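PDB 6BN2: acetyl-CoA acetyltransferase from Elizabethkingia anophelis NUHP1, which probably catalyses the thiolase condensation of two acetyl-CoA molecules to acetoacetyl-CoA and free CoA, and its reverse, by way of a covalent acyl-enzyme intermediate. Local coordinates for residues 38-43 / 77-83; 174-178 / 332-337. The contacts are given in a common frame with arbitrary orientation. Where two conformers were deposited one is given. Residue numbers count along the deposited sequence, not the author numbering.

Contact 1. Residues 38-43 / 77-83; sequences GAVAIK and AALGAGL
Ala-81, Ile-42 and Ala-39 carry this contact, in which two helices come so close that the facing positions are mostly alanine and glycine. Residues 38-43 are a full helical run inside helix 34-48. Residues 77-80 lie on helix 73-80, and Gly-82 is the first residue to leave helical angles; its phi/psi of 93/7 makes the positive-phi position of a Schellman motif: Leu-83 N bonds Ala-78 O at 3.1 Å and Gly-82 N bonds Leu-79 O at 3.0 Å.

The register is set by Ala-39 and Ala-81, with CA atoms 4.2 Å apart. Ala-81 points its CB at the other helix, 3.3 Å from Ala-39 O, 3.6 Å from Lys-43 N and 3.6 Å from Ile-42 CG2. Ala-39 answers with its CB 3.5 Å from Gly-80 C; a CB on Gly-80 would clash with Ala-39 CB. A CA-H...O contact joins Ala-39 CA to Ala-77 O at 3.4 Å. Ile-42, chi1 m and chi2 t, spreads along the partner: its CD1 lies 4.1 Å from Ala-77 CB, its CG2 3.9 Å from Leu-83 CD1. At the edge, Lys-43 packs its CB 4.0 Å from Ala-81 CB, then extends away to a salt bridge with Asp-47.

Ile-42 also rests on Val-59 of strand 59-62, Val-119 of strand 117-125 and Ala-263 of strand 258-268, so the pair lies against the large mixed sheet. The result is a close, glycine- and alanine-lined helix-helix contact, part of the layer of helices covering a beta-sheet in the N-terminal thiolase domain.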
ATOM      1  N   GLY A  38      -2.010  -6.904  13.761  1.00 12.28           N
ATOM      2  CA  GLY A  38      -2.583  -7.471  12.548  1.00 13.50           C
ATOM      3  C   GLY A  38      -2.644  -8.987  12.605  1.00 13.64           C
ATOM      4  O   GLY A  38      -3.634  -9.592  12.188  1.00 13.83           O
ATOM      5  N   ALA A  39      -1.581  -9.617  13.121  1.00 12.44           N
ATOM      6  CA  ALA A  39      -1.577 -11.072  13.280  1.00 11.69           C
ATOM      7  C   ALA A  39      -2.720 -11.547  14.172  1.00 14.92           C
ATOM      8  O   ALA A  39      -3.368 -12.556  13.869  1.00 14.44           O
ATOM      9  CB  ALA A  39      -0.240 -11.535  13.856  1.00 15.74           C
ATOM     10  N   VAL A  40      -2.968 -10.843  15.282  1.00 14.05           N
ATOM     11  CA  VAL A  40      -4.052 -11.232  16.185  1.00 12.79           C
ATOM     12  C   VAL A  40      -5.393 -11.150  15.470  1.00 14.11           C
ATOM     13  O   VAL A  40      -6.248 -12.044  15.603  1.00 16.04           O
ATOM     14  CB  VAL A  40      -4.036 -10.350  17.450  1.00 13.20           C
ATOM     15  CG1 VAL A  40      -5.296 -10.610  18.288  1.00 16.59           C
ATOM     16  CG2 VAL A  40      -2.771 -10.627  18.288  1.00 16.49           C
ATOM     17  N   ALA A  41      -5.604 -10.071  14.700  1.00 13.09           N
ATOM     18  CA  ALA A  41      -6.885  -9.911  14.023  1.00 13.76           C
ATOM     19  C   ALA A  41      -7.058 -10.962  12.935  1.00 13.51           C
ATOM     20  O   ALA A  41      -8.132 -11.562  12.806  1.00 14.67           O
ATOM     21  CB  ALA A  41      -7.011  -8.494  13.445  1.00 13.11           C
ATOM     22  N   ILE A  42      -6.009 -11.206  12.142  1.00 13.27           N
ATOM     23  CA  ILE A  42      -6.132 -12.188  11.069  1.00 12.94           C
ATOM     24  C   ILE A  42      -6.373 -13.574  11.647  1.00 14.52           C
ATOM     25  O   ILE A  42      -7.243 -14.316  11.178  1.00 14.94           O
ATOM     26  CB  ILE A  42      -4.884 -12.169  10.168  1.00 12.11           C
ATOM     27  CG1 ILE A  42      -4.774 -10.845   9.420  1.00 12.70           C
ATOM     28  CG2 ILE A  42      -4.954 -13.329   9.170  1.00 12.80           C
ATOM     29  CD1 ILE A  42      -3.395 -10.674   8.718  1.00 13.98           C
ATOM     30  N   LYS A  43      -5.598 -13.957  12.671  1.00 14.66           N
ATOM     31  CA  LYS A  43      -5.812 -15.269  13.268  1.00 15.77           C
ATOM     32  C   LYS A  43      -7.213 -15.365  13.852  1.00 15.89           C
ATOM     33  O   LYS A  43      -7.880 -16.391  13.717  1.00 16.78           O
ATOM     34  CB  LYS A  43      -4.769 -15.546  14.348  1.00 16.16           C
ATOM     35  CG  LYS A  43      -4.961 -16.913  15.007  1.00 18.08           C
ATOM     36  CD  LYS A  43      -3.726 -17.344  15.767  1.00 23.01           C
ATOM     37  CE  LYS A  43      -3.869 -18.797  16.232  1.00 29.67           C
ATOM     38  NZ  LYS A  43      -5.009 -18.929  17.169  1.00 32.99           N
ATOM     39  N   ALA A  77       2.399  -9.678   9.493  1.00 12.20           N
ATOM     40  CA  ALA A  77       1.088  -9.946  10.077  1.00 12.61           C
ATOM     41  C   ALA A  77       0.567 -11.320   9.662  1.00 14.84           C
ATOM     42  O   ALA A  77       0.028 -12.069  10.491  1.00 14.30           O
ATOM     43  CB  ALA A  77       0.098  -8.839   9.683  1.00 13.32           C
ATOM     44  N   ALA A  78       0.669 -11.650   8.374  1.00 12.60           N
ATOM     45  CA  ALA A  78       0.140 -12.925   7.893  1.00 13.87           C
ATOM     46  C   ALA A  78       0.865 -14.107   8.524  1.00 14.93           C
ATOM     47  O   ALA A  78       0.227 -15.054   8.993  1.00 14.37           O
ATOM     48  CB  ALA A  78       0.245 -13.001   6.363  1.00 13.07           C
ATOM     49  N   LEU A  79       2.205 -14.097   8.502  1.00 13.68           N
ATOM     50  CA  LEU A  79       2.946 -15.212   9.083  1.00 13.16           C
ATOM     51  C   LEU A  79       2.714 -15.297  10.590  1.00 13.74           C
ATOM     52  O   LEU A  79       2.598 -16.398  11.149  1.00 16.44           O
ATOM     53  CB  LEU A  79       4.441 -15.085   8.770  1.00 13.84           C
ATOM     54  CG  LEU A  79       4.794 -15.185   7.289  1.00 16.44           C
ATOM     55  CD1 LEU A  79       6.309 -15.032   7.102  1.00 17.23           C
ATOM     56  CD2 LEU A  79       4.310 -16.514   6.689  1.00 21.65           C
ATOM     57  N   GLY A  80       2.604 -14.139  11.258  1.00 14.67           N
ATOM     58  CA  GLY A  80       2.328 -14.150  12.688  1.00 16.57           C
ATOM     59  C   GLY A  80       0.970 -14.737  13.029  1.00 17.70           C
ATOM     60  O   GLY A  80       0.781 -15.284  14.128  1.00 18.68           O
ATOM     61  N   ALA A  81       0.011 -14.631  12.108  1.00 15.20           N
ATOM     62  CA  ALA A  81      -1.325 -15.194  12.278  1.00 15.42           C
ATOM     63  C   ALA A  81      -1.377 -16.692  12.015  1.00 17.94           C
ATOM     64  O   ALA A  81      -2.429 -17.306  12.231  1.00 19.16           O
ATOM     65  CB  ALA A  81      -2.314 -14.488  11.344  1.00 15.12           C
ATOM     66  N   GLY A  82      -0.286 -17.283  11.540  1.00 15.07           N
ATOM     67  CA  GLY A  82      -0.267 -18.686  11.210  1.00 17.98           C
ATOM     68  C   GLY A  82      -0.586 -19.016   9.772  1.00 17.22           C
ATOM     69  O   GLY A  82      -0.760 -20.202   9.456  1.00 18.08           O
ATOM     70  N   LEU A  83      -0.713 -18.014   8.901  1.00 15.88           N
ATOM     71  CA  LEU A  83      -0.827 -18.309   7.479  1.00 13.82           C
ATOM     72  C   LEU A  83       0.502 -18.866   6.981  1.00 16.62           C
ATOM     73  O   LEU A  83       1.564 -18.495   7.492  1.00 17.15           O
ATOM     74  CB  LEU A  83      -1.203 -17.061   6.690  1.00 13.11           C
ATOM     75  CG  LEU A  83      -2.652 -16.605   6.952  1.00 16.36           C
ATOM     76  CD1 LEU A  83      -2.925 -15.215   6.412  1.00 16.42           C
ATOM     77  CD2 LEU A  83      -3.607 -17.589   6.295  1.00 23.15           C
TER

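Contact 2. Residues 174-178 / 332-337; sequences EYNIT and LANNKI
At the apolar centre Ile-177 points at the helix formed by residues 332-337, part of helix 328-338. With chi1 m and chi2 t, it sets CD1 3.6 Å from Ala-333 CA and 3.7 Å from Ala-333 CB, while its CG2 meets Leu-332 CD1 at 3.6 Å. Leu-332, also m and t, reaches on to Gln-182 and Phe-185 of helix 179-198.

Residues 174-178 form the link between helix 169-174 and helix 179-198, so an interhelical turn of the N-terminal thiolase family region packs on a helix of the C-terminal one, an interdomain contact. Tyr-175 is the first to leave helical angles, Asn-176 turns the chain at phi/psi 53/54, Ile-177 is extended at -109/116, and Thr-178 is the N-cap of the next helix. The backbones stay well separated, Tyr-175 CA being 6.7 Å from Ala-333 CA, so side chains fill the gap. One turn along from Ala-333, Ile-337 CD1 touches Tyr-175 CZ at 3.7 Å, and the phenol OH is hydrogen-bonded to a glycerol, probably from the crystallisation liquor.

The polar edge belongs to Lys-336. Its chain is extended from chi2 to chi4, and NZ donates a hydrogen bond to Tyr-175 O at 2.7 Å; Asn-176 O, 3.4 Å from NZ, is badly angled for another. The amine thus holds the turn by its backbone and not by a side chain, while Ile-177, Leu-332 and Ala-333, with Tyr-175 against Ile-337, supply the apolar packing.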
ATOM      1  N   GLU A 174     -17.707  26.485   7.683  1.00 26.13           N
ATOM      2  CA  GLU A 174     -18.476  26.476   6.443  1.00 27.81           C
ATOM      3  C   GLU A 174     -19.857  25.862   6.636  1.00 27.37           C
ATOM      4  O   GLU A 174     -20.826  26.303   6.010  1.00 28.95           O
ATOM      5  CB  GLU A 174     -17.706  25.712   5.363  1.00 30.38           C
ATOM      6  CG  GLU A 174     -18.507  25.415   4.104  1.00 46.25           C
ATOM      7  CD  GLU A 174     -18.667  26.633   3.208  1.00 59.40           C
ATOM      8  OE1 GLU A 174     -17.854  27.575   3.344  1.00 59.81           O
ATOM      9  OE2 GLU A 174     -19.604  26.648   2.377  1.00 64.73           O
ATOM     10  N   TYR A 175     -19.971  24.834   7.479  1.00 25.88           N
ATOM     11  CA  TYR A 175     -21.241  24.139   7.647  1.00 26.03           C
ATOM     12  C   TYR A 175     -21.992  24.561   8.907  1.00 26.21           C
ATOM     13  O   TYR A 175     -23.006  23.940   9.252  1.00 29.35           O
ATOM     14  CB  TYR A 175     -21.006  22.625   7.603  1.00 24.69           C
ATOM     15  CG  TYR A 175     -20.808  22.185   6.175  1.00 25.18           C
ATOM     16  CD1 TYR A 175     -21.900  21.975   5.342  1.00 28.15           C
ATOM     17  CD2 TYR A 175     -19.537  22.037   5.636  1.00 26.43           C
ATOM     18  CE1 TYR A 175     -21.731  21.612   4.010  1.00 30.86           C
ATOM     19  CE2 TYR A 175     -19.362  21.668   4.304  1.00 25.19           C
ATOM     20  CZ  TYR A 175     -20.464  21.452   3.505  1.00 27.50           C
ATOM     21  OH  TYR A 175     -20.310  21.092   2.183  1.00 30.38           O
ATOM     22  N   ASN A 176     -21.536  25.623   9.575  1.00 26.53           N
ATOM     23  CA  ASN A 176     -22.210  26.198  10.744  0.51 27.04           C
ATOM     24  C   ASN A 176     -22.472  25.133  11.808  1.00 25.86           C
ATOM     25  O   ASN A 176     -23.597  24.946  12.291  1.00 31.58           O
ATOM     26  CB  ASN A 176     -23.506  26.910  10.347  0.51 30.82           C
ATOM     27  CG  ASN A 176     -24.055  27.788  11.464  0.51 32.42           C
ATOM     28  OD1 ASN A 176     -23.309  28.265  12.321  0.51 30.53           O
ATOM     29  ND2 ASN A 176     -25.367  28.001  11.460  0.51 37.15           N
ATOM     30  N   ILE A 177     -21.405  24.438  12.186  1.00 24.49           N
ATOM     31  CA  ILE A 177     -21.454  23.418  13.225  1.00 23.55           C
ATOM     32  C   ILE A 177     -20.726  23.975  14.438  1.00 25.47           C
ATOM     33  O   ILE A 177     -19.522  24.233  14.379  1.00 23.09           O
ATOM     34  CB  ILE A 177     -20.829  22.104  12.750  1.00 22.34           C
ATOM     35  CG1 ILE A 177     -21.603  21.617  11.513  1.00 24.67           C
ATOM     36  CG2 ILE A 177     -20.848  21.085  13.887  1.00 21.68           C
ATOM     37  CD1 ILE A 177     -20.897  20.535  10.718  1.00 22.64           C
ATOM     38  N   THR A 178     -21.451  24.170  15.528  1.00 24.06           N
ATOM     39  CA  THR A 178     -20.928  24.922  16.659  1.00 24.55           C
ATOM     40  C   THR A 178     -20.156  24.030  17.627  1.00 23.73           C
ATOM     41  O   THR A 178     -20.239  22.802  17.595  1.00 22.90           O
ATOM     42  CB  THR A 178     -22.066  25.615  17.409  1.00 27.46           C
ATOM     43  OG1 THR A 178     -22.904  24.628  18.028  1.00 25.61           O
ATOM     44  CG2 THR A 178     -22.910  26.458  16.459  1.00 27.09           C
ATOM     45  N   LEU A 332     -20.951  15.174  12.209  1.00 17.38           N
ATOM     46  CA  LEU A 332     -22.098  16.066  12.081  1.00 16.94           C
ATOM     47  C   LEU A 332     -22.243  16.585  10.658  1.00 17.79           C
ATOM     48  O   LEU A 332     -23.361  16.686  10.140  1.00 19.77           O
ATOM     49  CB  LEU A 332     -21.960  17.235  13.054  1.00 18.66           C
ATOM     50  CG  LEU A 332     -22.134  16.837  14.522  1.00 17.62           C
ATOM     51  CD1 LEU A 332     -21.644  17.929  15.455  1.00 20.04           C
ATOM     52  CD2 LEU A 332     -23.605  16.516  14.801  1.00 21.29           C
ATOM     53  N   ALA A 333     -21.130  16.937  10.013  1.00 17.70           N
ATOM     54  CA  ALA A 333     -21.215  17.531   8.679  1.00 16.99           C
ATOM     55  C   ALA A 333     -21.760  16.539   7.660  1.00 20.04           C
ATOM     56  O   ALA A 333     -22.637  16.881   6.859  1.00 18.49           O
ATOM     57  CB  ALA A 333     -19.841  18.031   8.228  1.00 17.78           C
ATOM     58  N   ASN A 334     -21.250  15.306   7.662  1.00 19.29           N
ATOM     59  CA  ASN A 334     -21.757  14.339   6.692  1.00 17.83           C
ATOM     60  C   ASN A 334     -23.208  13.958   6.979  1.00 18.66           C
ATOM     61  O   ASN A 334     -23.988  13.764   6.042  1.00 18.12           O
ATOM     62  CB  ASN A 334     -20.844  13.114   6.636  1.00 15.65           C
ATOM     63  CG  ASN A 334     -19.525  13.424   5.933  1.00 21.93           C
ATOM     64  OD1 ASN A 334     -19.494  13.657   4.721  1.00 22.52           O
ATOM     65  ND2 ASN A 334     -18.444  13.481   6.694  1.00 19.58           N
ATOM     66  N   ASN A 335     -23.608  13.868   8.256  1.00 18.02           N
ATOM     67  CA  ASN A 335     -25.025  13.631   8.552  1.00 17.32           C
ATOM     68  C   ASN A 335     -25.885  14.758   8.002  1.00 20.69           C
ATOM     69  O   ASN A 335     -26.958  14.517   7.431  1.00 20.76           O
ATOM     70  CB  ASN A 335     -25.263  13.505  10.067  1.00 17.16           C
ATOM     71  CG  ASN A 335     -24.830  12.166  10.631  1.00 20.79           C
ATOM     72  OD1 ASN A 335     -24.359  11.295   9.904  1.00 22.66           O
ATOM     73  ND2 ASN A 335     -24.994  11.999  11.950  1.00 22.04           N
ATOM     74  N   LYS A 336     -25.428  16.002   8.178  1.00 16.36           N
ATOM     75  CA  LYS A 336     -26.193  17.169   7.766  1.00 18.73           C
ATOM     76  C   LYS A 336     -26.320  17.235   6.249  1.00 17.56           C
ATOM     77  O   LYS A 336     -27.398  17.532   5.718  1.00 19.07           O
ATOM     78  CB  LYS A 336     -25.486  18.416   8.306  1.00 26.36           C
ATOM     79  CG  LYS A 336     -26.333  19.584   8.662  1.00 31.20           C
ATOM     80  CD  LYS A 336     -25.430  20.688   9.227  1.00 28.77           C
ATOM     81  CE  LYS A 336     -26.217  21.943   9.543  1.00 35.13           C
ATOM     82  NZ  LYS A 336     -25.363  22.971  10.191  1.00 33.86           N
ATOM     83  N   ILE A 337     -25.220  16.968   5.543  1.00 15.49           N
ATOM     84  CA  ILE A 337     -25.205  17.060   4.086  1.00 16.58           C
ATOM     85  C   ILE A 337     -26.109  16.005   3.477  1.00 18.14           C
ATOM     86  O   ILE A 337     -26.854  16.281   2.533  1.00 18.23           O
ATOM     87  CB  ILE A 337     -23.762  16.922   3.575  1.00 16.94           C
ATOM     88  CG1 ILE A 337     -22.953  18.156   3.978  1.00 19.44           C
ATOM     89  CG2 ILE A 337     -23.734  16.704   2.054  1.00 19.42           C
ATOM     90  CD1 ILE A 337     -21.439  17.938   3.783  1.00 17.65           C
TER

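From the N terminus, contact 1 forms first: 38-43 meets 77-83 after a short excursion that includes strand 59-62, closing a local loop within the N-terminal thiolase domain. The chain then runs through strands 89-93 and 117-125 and helix 169-174 before 174-178 opens contact 2. That contact closes only at 332-337, 153 intervening residues later, bringing a turn of the N-terminal family region against a helix of the C-terminal one. The two loops are in series, neither nested nor crossed. Their centres lie about 39 Å apart, on opposite sides of the chain's centre: contact 1 joins two helices of one family region, with 33 residues between its segments, contact 2 the two thiolase family regions.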